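PDB 6KR5: cysteine synthase 3 from Entamoeba histolytica, which catalyses the PLP-dependent formation of L-cysteine from O-acetyl-L-serine and sulfide, the last step of cysteine biosynthesis. Local coordinates for residues D59-N64 / P163-A168. Numbering follows the deposited sequence.
Sequences DRVGFN and PDNTAA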
ATOM      1  N   ASP B  59      -0.466  -7.615  -8.867  1.00 18.59           N
ATOM      2  CA  ASP B  59      -1.765  -7.070  -9.259  1.00 20.42           C
ATOM      3  C   ASP B  59      -1.898  -7.061 -10.774  1.00 18.18           C
ATOM      4  O   ASP B  59      -2.957  -7.389 -11.325  1.00 18.74           O
ATOM      5  CB  ASP B  59      -1.936  -5.638  -8.744  1.00 19.50           C
ATOM      6  CG  ASP B  59      -2.263  -5.556  -7.269  1.00 21.72           C
ATOM      7  OD1 ASP B  59      -1.825  -6.421  -6.491  1.00 25.98           O
ATOM      8  OD2 ASP B  59      -2.956  -4.583  -6.897  1.00 19.25           O
ATOM      9  N   ARG B  60      -0.823  -6.666 -11.466  1.00 19.63           N
ATOM     10  CA  ARG B  60      -0.866  -6.614 -12.922  1.00 18.69           C
ATOM     11  C   ARG B  60      -0.998  -8.003 -13.510  1.00 17.49           C
ATOM     12  O   ARG B  60      -1.723  -8.202 -14.497  1.00 19.38           O
ATOM     13  CB  ARG B  60       0.404  -5.972 -13.469  1.00 18.66           C
ATOM     14  CG  ARG B  60       0.695  -4.561 -13.005  1.00 17.00           C
ATOM     15  CD  ARG B  60       2.016  -4.156 -13.627  1.00 18.77           C
ATOM     16  NE  ARG B  60       2.548  -2.889 -13.147  1.00 18.73           N
ATOM     17  CZ  ARG B  60       2.402  -1.722 -13.765  1.00 18.82           C
ATOM     18  NH1 ARG B  60       1.692  -1.620 -14.885  1.00 20.38           N
ATOM     19  NH2 ARG B  60       2.984  -0.645 -13.266  1.00 20.30           N
ATOM     20  N   VAL B  61      -0.288  -8.961 -12.914  1.00 16.84           N
ATOM     21  CA  VAL B  61      -0.191 -10.314 -13.446  1.00 15.74           C
ATOM     22  C   VAL B  61      -1.502 -11.054 -13.241  1.00 18.22           C
ATOM     23  O   VAL B  61      -2.033 -11.675 -14.169  1.00 18.50           O
ATOM     24  CB  VAL B  61       0.982 -11.057 -12.786  1.00 18.59           C
ATOM     25  CG1 VAL B  61       0.982 -12.542 -13.184  1.00 18.73           C
ATOM     26  CG2 VAL B  61       2.315 -10.364 -13.115  1.00 20.09           C
ATOM     27  N   GLY B  62      -2.032 -11.020 -12.017  1.00 19.06           N
ATOM     28  CA  GLY B  62      -3.297 -11.694 -11.767  1.00 19.19           C
ATOM     29  C   GLY B  62      -4.416 -11.106 -12.597  1.00 19.17           C
ATOM     30  O   GLY B  62      -5.254 -11.837 -13.145  1.00 20.05           O
ATOM     31  N   PHE B  63      -4.427  -9.780 -12.725  1.00 18.21           N
ATOM     32  CA  PHE B  63      -5.427  -9.125 -13.555  1.00 17.27           C
ATOM     33  C   PHE B  63      -5.331  -9.586 -15.000  1.00 19.82           C
ATOM     34  O   PHE B  63      -6.333  -9.992 -15.596  1.00 20.85           O
ATOM     35  CB  PHE B  63      -5.270  -7.609 -13.490  1.00 20.22           C
ATOM     36  CG  PHE B  63      -6.099  -6.898 -14.515  1.00 19.05           C
ATOM     37  CD1 PHE B  63      -7.463  -6.740 -14.317  1.00 21.91           C
ATOM     38  CD2 PHE B  63      -5.538  -6.433 -15.690  1.00 21.49           C
ATOM     39  CE1 PHE B  63      -8.246  -6.097 -15.259  1.00 23.78           C
ATOM     40  CE2 PHE B  63      -6.321  -5.799 -16.640  1.00 23.34           C
ATOM     41  CZ  PHE B  63      -7.669  -5.638 -16.427  1.00 21.42           C
ATOM     42  N   ASN B  64      -4.141  -9.506 -15.602  1.00 18.18           N
ATOM     43  CA  ASN B  64      -4.080  -9.811 -17.031  1.00 19.70           C
ATOM     44  C   ASN B  64      -4.256 -11.296 -17.322  1.00 19.83           C
ATOM     45  O   ASN B  64      -4.823 -11.650 -18.364  1.00 20.92           O
ATOM     46  CB  ASN B  64      -2.781  -9.319 -17.664  1.00 19.25           C
ATOM     47  CG  ASN B  64      -2.937  -9.144 -19.157  1.00 20.06           C
ATOM     48  OD1 ASN B  64      -3.814  -8.390 -19.602  1.00 23.29           O
ATOM     49  ND2 ASN B  64      -2.146  -9.876 -19.941  1.00 22.56           N
ATOM     50  N   PRO B 163       1.953 -16.639 -20.984  1.00 20.10           N
ATOM     51  CA  PRO B 163       2.333 -15.409 -21.691  1.00 20.37           C
ATOM     52  C   PRO B 163       1.513 -14.201 -21.286  1.00 20.73           C
ATOM     53  O   PRO B 163       1.933 -13.070 -21.562  1.00 20.64           O
ATOM     54  CB  PRO B 163       2.115 -15.771 -23.170  1.00 22.65           C
ATOM     55  CG  PRO B 163       1.134 -16.889 -23.142  1.00 24.59           C
ATOM     56  CD  PRO B 163       1.467 -17.676 -21.911  1.00 21.48           C
ATOM     57  N   ASP B 164       0.347 -14.399 -20.655  1.00 18.39           N
ATOM     58  CA  ASP B 164      -0.442 -13.266 -20.187  1.00 20.03           C
ATOM     59  C   ASP B 164       0.152 -12.644 -18.932  1.00 18.48           C
ATOM     60  O   ASP B 164      -0.200 -11.515 -18.585  1.00 21.98           O
ATOM     61  CB  ASP B 164      -1.889 -13.695 -19.950  1.00 19.48           C
ATOM     62  CG  ASP B 164      -2.542 -14.227 -21.216  1.00 22.23           C
ATOM     63  OD1 ASP B 164      -2.175 -13.751 -22.313  1.00 24.51           O
ATOM     64  OD2 ASP B 164      -3.400 -15.125 -21.112  1.00 23.58           O
ATOM     65  N   ASN B 165       1.056 -13.359 -18.260  1.00 19.07           N
ATOM     66  CA  ASN B 165       1.902 -12.744 -17.236  1.00 17.11           C
ATOM     67  C   ASN B 165       2.836 -11.723 -17.879  1.00 19.91           C
ATOM     68  O   ASN B 165       2.765 -10.521 -17.588  1.00 21.45           O
ATOM     69  CB  ASN B 165       2.660 -13.861 -16.495  1.00 19.09           C
ATOM     70  CG  ASN B 165       3.719 -13.350 -15.515  1.00 19.38           C
ATOM     71  OD1 ASN B 165       4.107 -12.185 -15.522  1.00 18.98           O
ATOM     72  ND2 ASN B 165       4.198 -14.260 -14.663  1.00 17.83           N
ATOM     73  N   THR B 166       3.698 -12.187 -18.789  1.00 18.92           N
ATOM     74  CA  THR B 166       4.625 -11.310 -19.497  1.00 18.99           C
ATOM     75  C   THR B 166       3.914 -10.126 -20.141  1.00 19.57           C
ATOM     76  O   THR B 166       4.391  -8.986 -20.066  1.00 20.97           O
ATOM     77  CB  THR B 166       5.354 -12.149 -20.547  1.00 18.55           C
ATOM     78  OG1 THR B 166       5.811 -13.343 -19.915  1.00 21.90           O
ATOM     79  CG2 THR B 166       6.535 -11.395 -21.141  1.00 18.55           C
ATOM     80  N   ALA B 167       2.765 -10.381 -20.769  1.00 19.47           N
ATOM     81  CA  ALA B 167       2.050  -9.348 -21.514  1.00 20.59           C
ATOM     82  C   ALA B 167       1.534  -8.219 -20.624  1.00 20.92           C
ATOM     83  O   ALA B 167       1.308  -7.108 -21.117  1.00 20.63           O
ATOM     84  CB  ALA B 167       0.890  -9.980 -22.284  1.00 21.66           C
ATOM     85  N   ALA B 168       1.320  -8.476 -19.328  1.00 20.10           N
ATOM     86  CA  ALA B 168       0.906  -7.397 -18.428  1.00 20.67           C
ATOM     87  C   ALA B 168       1.892  -6.245 -18.445  1.00 21.71           C
ATOM     88  O   ALA B 168       1.525  -5.089 -18.166  1.00 20.14           O
ATOM     89  CB  ALA B 168       0.759  -7.923 -17.004  1.00 20.59           C
TER
HETATM   90  O   HOH W   1       0.444  -3.893 -16.308  1.00 27.86           O
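The one direct hydrogen bond between segment 59-64 of helix 58-72 and the short helix 163-167 comes from Asn64. With CG anti to its backbone N (chi1 -158°), its ND2 reaches Asp164 O at 2.9 Å, nearly straight at 174°, in its own amide plane and on a carbonyl lone pair. Within its helix that carbonyl has a weak bond from Ala168 N, and the Asn64 amide gives it a shorter one. Asp164 turns its carboxylate elsewhere, to a salt bridge with Arg74.

A second polar link runs through water. Arg60, long enough to carry its charge to Glu49 and Glu175, brings NH1 within 3.0 Å of a water O, which lies in plane at the guanidinium edge and donates to Ala168 O.

Van der Waals contacts make up the remainder. The small methyl of Ala168 lets the backbones close in, its CB 3.5 Å from Arg60 O and 3.9 Å from Asn64 CB. Branched Val61 offers two methyls obliquely to the flat amide of Asn165, CG2 lying 3.5 Å from OD1, while Asn165 ND2 bonds to Thr193. The side chain of Asn165 lies about 5 Å from the bound PLP, so this helix packing borders the cofactor pocket of the fold-type II PLP enzymes.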